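Local coordinates for probable translation factor yciO (PDB 1KK9), which is of unknown function but belongs to the SUA5 family and may bind double-stranded RNA, at residues Thr113-Gly118 and Asp201-Thr206; Gln194-Val199 and Val209-Val214. All blocks are in the same frame, centred on the assembly; numbering follows the deposited sequence.

Interaction 1: Thr113-Gly118 and Asp201-Thr206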
ATOM      1  N   THR A 113       0.501  -8.107  -3.862  1.00 26.47           N
ATOM      2  CA  THR A 113       0.583  -6.857  -4.583  1.00 26.55           C
ATOM      3  C   THR A 113       0.595  -7.314  -6.038  1.00 26.92           C
ATOM      4  O   THR A 113       1.450  -8.104  -6.434  1.00 26.63           O
ATOM      5  CB  THR A 113       1.864  -6.091  -4.292  1.00 25.44           C
ATOM      6  OG1 THR A 113       1.922  -5.769  -2.899  1.00 26.73           O
ATOM      7  CG2 THR A 113       1.896  -4.816  -5.112  1.00 24.18           C
ATOM      8  N   PHE A 114      -0.371  -6.834  -6.816  1.00 27.29           N
ATOM      9  CA  PHE A 114      -0.495  -7.211  -8.217  1.00 27.35           C
ATOM     10  C   PHE A 114      -0.111  -6.076  -9.149  1.00 28.63           C
ATOM     11  O   PHE A 114      -0.711  -5.000  -9.128  1.00 30.37           O
ATOM     12  CB  PHE A 114      -1.929  -7.642  -8.522  1.00 26.21           C
ATOM     13  CG  PHE A 114      -2.410  -8.792  -7.681  1.00 26.53           C
ATOM     14  CD1 PHE A 114      -1.813 -10.045  -7.778  1.00 27.98           C
ATOM     15  CD2 PHE A 114      -3.468  -8.621  -6.794  1.00 27.09           C
ATOM     16  CE1 PHE A 114      -2.265 -11.117  -7.000  1.00 29.13           C
ATOM     17  CE2 PHE A 114      -3.930  -9.686  -6.009  1.00 29.49           C
ATOM     18  CZ  PHE A 114      -3.324 -10.937  -6.115  1.00 28.54           C
ATOM     19  N   ILE A 115       0.889  -6.329  -9.979  1.00 29.11           N
ATOM     20  CA  ILE A 115       1.352  -5.342 -10.936  1.00 31.26           C
ATOM     21  C   ILE A 115       0.504  -5.428 -12.202  1.00 32.10           C
ATOM     22  O   ILE A 115       0.458  -6.460 -12.875  1.00 32.63           O
ATOM     23  CB  ILE A 115       2.834  -5.569 -11.249  1.00 32.38           C
ATOM     24  CG1 ILE A 115       3.629  -5.451  -9.939  1.00 32.68           C
ATOM     25  CG2 ILE A 115       3.319  -4.555 -12.289  1.00 32.65           C
ATOM     26  CD1 ILE A 115       5.073  -5.812 -10.049  1.00 34.65           C
ATOM     27  N   LEU A 116      -0.184  -4.330 -12.494  1.00 32.41           N
ATOM     28  CA  LEU A 116      -1.063  -4.224 -13.649  1.00 33.88           C
ATOM     29  C   LEU A 116      -0.836  -2.898 -14.370  1.00 35.15           C
ATOM     30  O   LEU A 116      -0.101  -2.045 -13.890  1.00 35.65           O
ATOM     31  CB  LEU A 116      -2.516  -4.309 -13.182  1.00 33.34           C
ATOM     32  CG  LEU A 116      -2.938  -5.630 -12.529  1.00 33.75           C
ATOM     33  CD1 LEU A 116      -4.294  -5.487 -11.864  1.00 33.82           C
ATOM     34  CD2 LEU A 116      -2.979  -6.708 -13.592  1.00 33.80           C
ATOM     35  N   LYS A 117      -1.465  -2.733 -15.530  1.00 36.81           N
ATOM     36  CA  LYS A 117      -1.350  -1.494 -16.291  1.00 38.14           C
ATOM     37  C   LYS A 117      -2.342  -0.520 -15.677  1.00 37.76           C
ATOM     38  O   LYS A 117      -3.504  -0.869 -15.465  1.00 37.53           O
ATOM     39  CB  LYS A 117      -1.727  -1.721 -17.757  1.00 41.65           C
ATOM     40  CG  LYS A 117      -0.798  -2.641 -18.525  1.00 46.17           C
ATOM     41  CD  LYS A 117       0.547  -1.982 -18.835  1.00 50.62           C
ATOM     42  CE  LYS A 117       1.391  -2.884 -19.749  1.00 52.73           C
ATOM     43  NZ  LYS A 117       2.620  -2.202 -20.278  1.00 55.17           N
ATOM     44  N   GLY A 118      -1.900   0.702 -15.401  1.00 37.59           N
ATOM     45  CA  GLY A 118      -2.804   1.665 -14.803  1.00 38.64           C
ATOM     46  C   GLY A 118      -3.753   2.284 -15.805  1.00 39.07           C
ATOM     47  O   GLY A 118      -3.396   2.469 -16.966  1.00 39.99           O
ATOM     48  N   ASP A 201       3.413 -10.118 -11.034  1.00 33.01           N
ATOM     49  CA  ASP A 201       3.227  -9.268 -12.196  1.00 35.58           C
ATOM     50  C   ASP A 201       2.188  -9.980 -13.063  1.00 35.17           C
ATOM     51  O   ASP A 201       2.348 -11.151 -13.395  1.00 34.81           O
ATOM     52  CB  ASP A 201       4.531  -9.112 -12.976  1.00 38.36           C
ATOM     53  CG  ASP A 201       4.407  -8.111 -14.113  1.00 42.55           C
ATOM     54  OD1 ASP A 201       3.349  -8.100 -14.789  1.00 42.85           O
ATOM     55  OD2 ASP A 201       5.366  -7.337 -14.335  1.00 45.01           O
ATOM     56  N   LEU A 202       1.120  -9.273 -13.413  1.00 35.55           N
ATOM     57  CA  LEU A 202       0.063  -9.861 -14.219  1.00 35.35           C
ATOM     58  C   LEU A 202      -0.102  -9.169 -15.567  1.00 36.62           C
ATOM     59  O   LEU A 202      -1.104  -9.370 -16.251  1.00 36.03           O
ATOM     60  CB  LEU A 202      -1.269  -9.800 -13.458  1.00 35.03           C
ATOM     61  CG  LEU A 202      -1.415 -10.614 -12.169  1.00 35.64           C
ATOM     62  CD1 LEU A 202      -2.743 -10.275 -11.511  1.00 36.23           C
ATOM     63  CD2 LEU A 202      -1.340 -12.116 -12.478  1.00 35.26           C
ATOM     64  N   THR A 203       0.872  -8.359 -15.958  1.00 38.49           N
ATOM     65  CA  THR A 203       0.766  -7.655 -17.231  1.00 42.60           C
ATOM     66  C   THR A 203       0.994  -8.543 -18.458  1.00 45.05           C
ATOM     67  O   THR A 203       0.490  -8.241 -19.538  1.00 47.12           O
ATOM     68  CB  THR A 203       1.737  -6.475 -17.280  1.00 40.47           C
ATOM     69  OG1 THR A 203       3.075  -6.957 -17.124  1.00 41.55           O
ATOM     70  CG2 THR A 203       1.422  -5.496 -16.159  1.00 41.56           C
ATOM     71  N   ASP A 204       1.740  -9.633 -18.304  1.00 47.39           N
ATOM     72  CA  ASP A 204       1.983 -10.528 -19.431  1.00 50.20           C
ATOM     73  C   ASP A 204       1.162 -11.805 -19.377  1.00 50.69           C
ATOM     74  O   ASP A 204       0.449 -12.065 -18.402  1.00 50.41           O
ATOM     75  CB  ASP A 204       3.466 -10.882 -19.533  1.00 53.60           C
ATOM     76  CG  ASP A 204       4.253  -9.838 -20.296  1.00 58.52           C
ATOM     77  OD1 ASP A 204       4.408  -8.709 -19.771  1.00 61.25           O
ATOM     78  OD2 ASP A 204       4.705 -10.145 -21.430  1.00 61.73           O
ATOM     79  N   ASP A 205       1.277 -12.606 -20.431  1.00 50.51           N
ATOM     80  CA  ASP A 205       0.521 -13.846 -20.528  1.00 51.22           C
ATOM     81  C   ASP A 205       0.890 -14.862 -19.472  1.00 50.32           C
ATOM     82  O   ASP A 205       0.108 -15.758 -19.168  1.00 51.13           O
ATOM     83  CB  ASP A 205       0.683 -14.448 -21.919  1.00 52.37           C
ATOM     84  CG  ASP A 205       0.094 -13.563 -22.989  1.00 54.73           C
ATOM     85  OD1 ASP A 205      -1.121 -13.258 -22.895  1.00 55.86           O
ATOM     86  OD2 ASP A 205       0.841 -13.163 -23.915  1.00 57.46           O
ATOM     87  N   THR A 206       2.084 -14.738 -18.915  1.00 48.70           N
ATOM     88  CA  THR A 206       2.490 -15.657 -17.872  1.00 47.74           C
ATOM     89  C   THR A 206       2.783 -14.861 -16.602  1.00 44.96           C
ATOM     90  O   THR A 206       3.687 -14.020 -16.576  1.00 45.50           O
ATOM     91  CB  THR A 206       3.731 -16.458 -18.284  1.00 48.60           C
ATOM     92  OG1 THR A 206       3.413 -17.289 -19.413  1.00 51.94           O
ATOM     93  CG2 THR A 206       4.198 -17.332 -17.132  1.00 49.53           C
TER
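Ile-115 and Asp-201 form a parallel beta bridge, CA to CA 4.5 Å, where strand 112-117 runs beside the end of strand 198-201 in the twisted sheet of this YrdC-like fold. Leu-202 N donates to Ile-115 O at 2.9 Å, with an N-H...O angle of 164°; beyond that bond segment 201-206 leaves the sheet through an Asx turn. Asp-201 builds the turn. Its CB points to the same sheet face as Ile-115, and CG, anti to the backbone N (chi1 -174°), packs beside Ile-115 CB and CG2. OD1 turns back to its own segment, accepting Thr-203 N at 2.8 Å nearly in line with the C-O bond and Thr-203 OG1 on its syn lone pair at 2.6 Å. OD2, 4.0 Å from Ile-115 CG2, makes a salt bridge with Arg-131. Without the carboxylate, as with an alanine here, Arg-131 would probably lose its salt-bridge partner and Thr-203 N its acceptor, so that the turn could unwind. On the face of Phe-114 and Leu-116 the contact is apolar: Leu-202 lies alongside both, pointing the same way, and Leu-103 and Met-104 of helix 98-105 cover it. Leu-202 CD1 meets the Phe-114 ring obliquely, 3.9 Å from Phe-114 CD1, while Leu-116 CD2 touches Leu-202 CB at 3.5 Å. Thr-203, its hydroxyl held by Asp-201, presents its methyl to the strand backbone, CG2 lying 3.6 Å from Ile-115 O.

Interaction 2: Gln194-Val199 and Val209-Val214. With SO4 (sulfate ion), chain B.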
ATOM      1  N   GLN A 194       6.990  -9.167   9.462  1.00 26.43           N
ATOM      2  CA  GLN A 194       8.076  -8.489   8.762  1.00 28.31           C
ATOM      3  C   GLN A 194       8.186  -8.887   7.297  1.00 28.66           C
ATOM      4  O   GLN A 194       8.901  -8.249   6.527  1.00 28.12           O
ATOM      5  CB  GLN A 194       9.408  -8.795   9.446  1.00 29.50           C
ATOM      6  CG  GLN A 194       9.508  -8.371  10.900  1.00 27.01           C
ATOM      7  CD  GLN A 194      10.814  -8.838  11.523  1.00 27.28           C
ATOM      8  OE1 GLN A 194      11.012 -10.030  11.756  1.00 25.74           O
ATOM      9  NE2 GLN A 194      11.717  -7.899  11.778  1.00 27.82           N
ATOM     10  N   LYS A 195       7.497  -9.958   6.930  1.00 29.43           N
ATOM     11  CA  LYS A 195       7.515 -10.455   5.562  1.00 30.25           C
ATOM     12  C   LYS A 195       6.597  -9.611   4.688  1.00 28.67           C
ATOM     13  O   LYS A 195       5.401  -9.500   4.948  1.00 27.81           O
ATOM     14  CB  LYS A 195       7.054 -11.909   5.519  1.00 33.21           C
ATOM     15  CG  LYS A 195       7.171 -12.533   4.131  1.00 40.04           C
ATOM     16  CD  LYS A 195       8.571 -13.066   3.888  1.00 44.40           C
ATOM     17  CE  LYS A 195       8.727 -14.474   4.461  1.00 46.02           C
ATOM     18  NZ  LYS A 195       7.916 -15.453   3.678  1.00 48.61           N
ATOM     19  N   PRO A 196       7.150  -9.010   3.626  1.00 28.03           N
ATOM     20  CA  PRO A 196       6.356  -8.172   2.720  1.00 27.19           C
ATOM     21  C   PRO A 196       5.387  -9.007   1.878  1.00 26.89           C
ATOM     22  O   PRO A 196       5.421 -10.232   1.906  1.00 27.07           O
ATOM     23  CB  PRO A 196       7.421  -7.487   1.878  1.00 26.44           C
ATOM     24  CG  PRO A 196       8.458  -8.565   1.753  1.00 27.64           C
ATOM     25  CD  PRO A 196       8.539  -9.132   3.149  1.00 27.92           C
ATOM     26  N   THR A 197       4.520  -8.336   1.135  1.00 26.48           N
ATOM     27  CA  THR A 197       3.558  -9.035   0.300  1.00 26.03           C
ATOM     28  C   THR A 197       4.282  -9.782  -0.816  1.00 26.41           C
ATOM     29  O   THR A 197       5.420  -9.489  -1.147  1.00 27.23           O
ATOM     30  CB  THR A 197       2.570  -8.060  -0.378  1.00 25.19           C
ATOM     31  OG1 THR A 197       3.284  -7.239  -1.312  1.00 24.67           O
ATOM     32  CG2 THR A 197       1.866  -7.178   0.657  1.00 24.25           C
ATOM     33  N   THR A 198       3.612 -10.768  -1.384  1.00 27.40           N
ATOM     34  CA  THR A 198       4.172 -11.493  -2.507  1.00 26.86           C
ATOM     35  C   THR A 198       3.750 -10.618  -3.677  1.00 26.23           C
ATOM     36  O   THR A 198       2.597 -10.196  -3.759  1.00 26.69           O
ATOM     37  CB  THR A 198       3.562 -12.900  -2.617  1.00 27.13           C
ATOM     38  OG1 THR A 198       4.222 -13.764  -1.684  1.00 25.47           O
ATOM     39  CG2 THR A 198       3.705 -13.451  -4.029  1.00 27.67           C
ATOM     40  N   VAL A 199       4.688 -10.305  -4.560  1.00 25.18           N
ATOM     41  CA  VAL A 199       4.372  -9.454  -5.693  1.00 26.98           C
ATOM     42  C   VAL A 199       4.273 -10.278  -6.968  1.00 28.50           C
ATOM     43  O   VAL A 199       5.214 -10.966  -7.351  1.00 29.71           O
ATOM     44  CB  VAL A 199       5.432  -8.331  -5.847  1.00 25.44           C
ATOM     45  CG1 VAL A 199       5.113  -7.455  -7.048  1.00 24.24           C
ATOM     46  CG2 VAL A 199       5.459  -7.484  -4.581  1.00 23.51           C
ATOM     47  N   VAL A 209       6.479 -14.027 -10.742  1.00 36.87           N
ATOM     48  CA  VAL A 209       6.677 -13.814  -9.314  1.00 36.70           C
ATOM     49  C   VAL A 209       7.806 -12.808  -9.173  1.00 36.92           C
ATOM     50  O   VAL A 209       8.979 -13.145  -9.362  1.00 38.14           O
ATOM     51  CB  VAL A 209       7.088 -15.110  -8.584  1.00 37.94           C
ATOM     52  CG1 VAL A 209       7.444 -14.797  -7.137  1.00 38.20           C
ATOM     53  CG2 VAL A 209       5.954 -16.121  -8.633  1.00 36.05           C
ATOM     54  N   VAL A 210       7.451 -11.568  -8.862  1.00 35.12           N
ATOM     55  CA  VAL A 210       8.443 -10.515  -8.704  1.00 33.50           C
ATOM     56  C   VAL A 210       9.123 -10.634  -7.344  1.00 33.30           C
ATOM     57  O   VAL A 210      10.324 -10.393  -7.205  1.00 33.18           O
ATOM     58  CB  VAL A 210       7.783  -9.132  -8.818  1.00 32.70           C
ATOM     59  CG1 VAL A 210       8.812  -8.037  -8.555  1.00 34.04           C
ATOM     60  CG2 VAL A 210       7.169  -8.975 -10.188  1.00 33.37           C
ATOM     61  N   ARG A 211       8.340 -11.009  -6.341  1.00 32.85           N
ATOM     62  CA  ARG A 211       8.857 -11.167  -4.988  1.00 32.93           C
ATOM     63  C   ARG A 211       8.030 -12.176  -4.235  1.00 33.08           C
ATOM     64  O   ARG A 211       6.798 -12.108  -4.233  1.00 33.65           O
ATOM     65  CB  ARG A 211       8.820  -9.836  -4.224  1.00 32.62           C
ATOM     66  CG  ARG A 211       9.209  -9.957  -2.747  1.00 31.69           C
ATOM     67  CD  ARG A 211       9.166  -8.601  -2.040  1.00 30.14           C
ATOM     68  NE  ARG A 211       7.808  -8.093  -1.841  1.00 27.94           N
ATOM     69  CZ  ARG A 211       7.507  -6.803  -1.736  1.00 25.18           C
ATOM     70  NH1 ARG A 211       8.467  -5.884  -1.814  1.00 23.94           N
ATOM     71  NH2 ARG A 211       6.248  -6.428  -1.561  1.00 25.37           N
ATOM     72  N   GLU A 212       8.703 -13.118  -3.595  1.00 33.28           N
ATOM     73  CA  GLU A 212       7.989 -14.111  -2.826  1.00 35.52           C
ATOM     74  C   GLU A 212       7.904 -13.612  -1.394  1.00 34.93           C
ATOM     75  O   GLU A 212       8.888 -13.625  -0.661  1.00 34.38           O
ATOM     76  CB  GLU A 212       8.700 -15.464  -2.892  1.00 38.74           C
ATOM     77  CG  GLU A 212       8.035 -16.537  -2.047  1.00 44.45           C
ATOM     78  CD  GLU A 212       8.553 -17.943  -2.359  1.00 47.90           C
ATOM     79  OE1 GLU A 212       9.690 -18.067  -2.877  1.00 48.23           O
ATOM     80  OE2 GLU A 212       7.822 -18.923  -2.077  1.00 50.45           O
ATOM     81  N   GLY A 213       6.718 -13.142  -1.022  1.00 35.02           N
ATOM     82  CA  GLY A 213       6.496 -12.645   0.319  1.00 34.62           C
ATOM     83  C   GLY A 213       5.640 -13.616   1.099  1.00 35.09           C
ATOM     84  O   GLY A 213       5.799 -14.830   0.982  1.00 35.35           O
ATOM     85  N   VAL A 214       4.717 -13.077   1.885  1.00 35.30           N
ATOM     86  CA  VAL A 214       3.831 -13.885   2.704  1.00 36.32           C
ATOM     87  C   VAL A 214       2.810 -14.669   1.900  1.00 37.69           C
ATOM     88  O   VAL A 214       2.342 -15.719   2.348  1.00 37.98           O
ATOM     89  CB  VAL A 214       3.063 -13.016   3.730  1.00 36.77           C
ATOM     90  CG1 VAL A 214       3.936 -12.731   4.915  1.00 36.36           C
ATOM     91  CG2 VAL A 214       2.625 -11.715   3.091  1.00 36.26           C
TER
HETATM   92  S   SO4 B 225       6.686  -2.444  -2.080  1.00 32.59           S
HETATM   93  O1  SO4 B 225       6.719  -1.167  -1.350  1.00 33.53           O
HETATM   94  O2  SO4 B 225       6.279  -2.215  -3.476  1.00 34.69           O
HETATM   95  O3  SO4 B 225       8.027  -3.043  -2.043  1.00 32.04           O
HETATM   96  O4  SO4 B 225       5.713  -3.375  -1.472  1.00 33.49           O
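Arg-211 grips Thr-197 side-on. NE donates to Thr-197 O at 2.9 Å, nearly along the carbonyl axis, and NH2 reaches Thr-197 OG1 at 3.1 Å, 2° out of the guanidinium plane; that hydroxyl also bonds Thr-113 OG1. NH2 also bonds to Thr-197 O, less directly, from above the carbonyl plane. The outer edge of the group holds the sulfate, probably from the crystallisation liquor: NH1 donates to O3 at 2.9 Å and NH2 to O4 with an N-H...O angle of 174°. Ser-159, Arg-72 and His-78 also hydrogen-bond to the anion. With CG anti to the backbone N (chi1 174°) and the chain bent only at chi3, the guanidinium lies between Val-199 CG2 over one face and Pro-196 CB, 3.7 Å from CZ, over the other.

Behind it, strands 198-201 and 208-211 form a beta hairpin with a classic bulge. Val-199 and Arg-211 are an antiparallel hydrogen-bonded pair, and Val-199 O accepts from both Val-210 N and Arg-211 N. Past the bridge, Gly-213 N donates to Thr-198 OG1 at 2.7 Å, a hydroxyl also bonded to Gly-215 O, and Val-214 N bonds to Pro-196 O. Gly-213 passes so close here that a CB would clash with Pro-196 O and Thr-197 O. Packing closes both ends: Val-199 CG1 rests on Val-210 CB at 3.6 Å, while Val-214 CG1 presses tightly on Lys-195 CB at 3.3 Å. Held in plane by Thr-197 and sandwiched between apolar groups, the guanidinium is fixed in rotation with two N-H bonds directed at an anion, consistent with a site for a phosphate or similar group.

Strands 112-117 and 198-201 are neighbours in one sheet, and this pairing joins the two contacts, whose centres are about 15 Å apart. Thr-113 N lies 3.0 Å from Thr-198 O, a probable backbone hydrogen bond. Thr-113 OG1 stands 2.6 Å from Thr-197 OG1, also a probable hydrogen bond, so interaction 1 supplies a second-shell residue behind the hydroxyl that meets Arg-211. Apolar packing continues the junction, with Ile-115 CD1 3.4 Å from Val-199 CG1. Interaction 2 carries the sulfate site; interaction 1 lies at the far end of strand 198-201, where the chain departs into the loop that returns as strand 208-211 to deliver Arg-211.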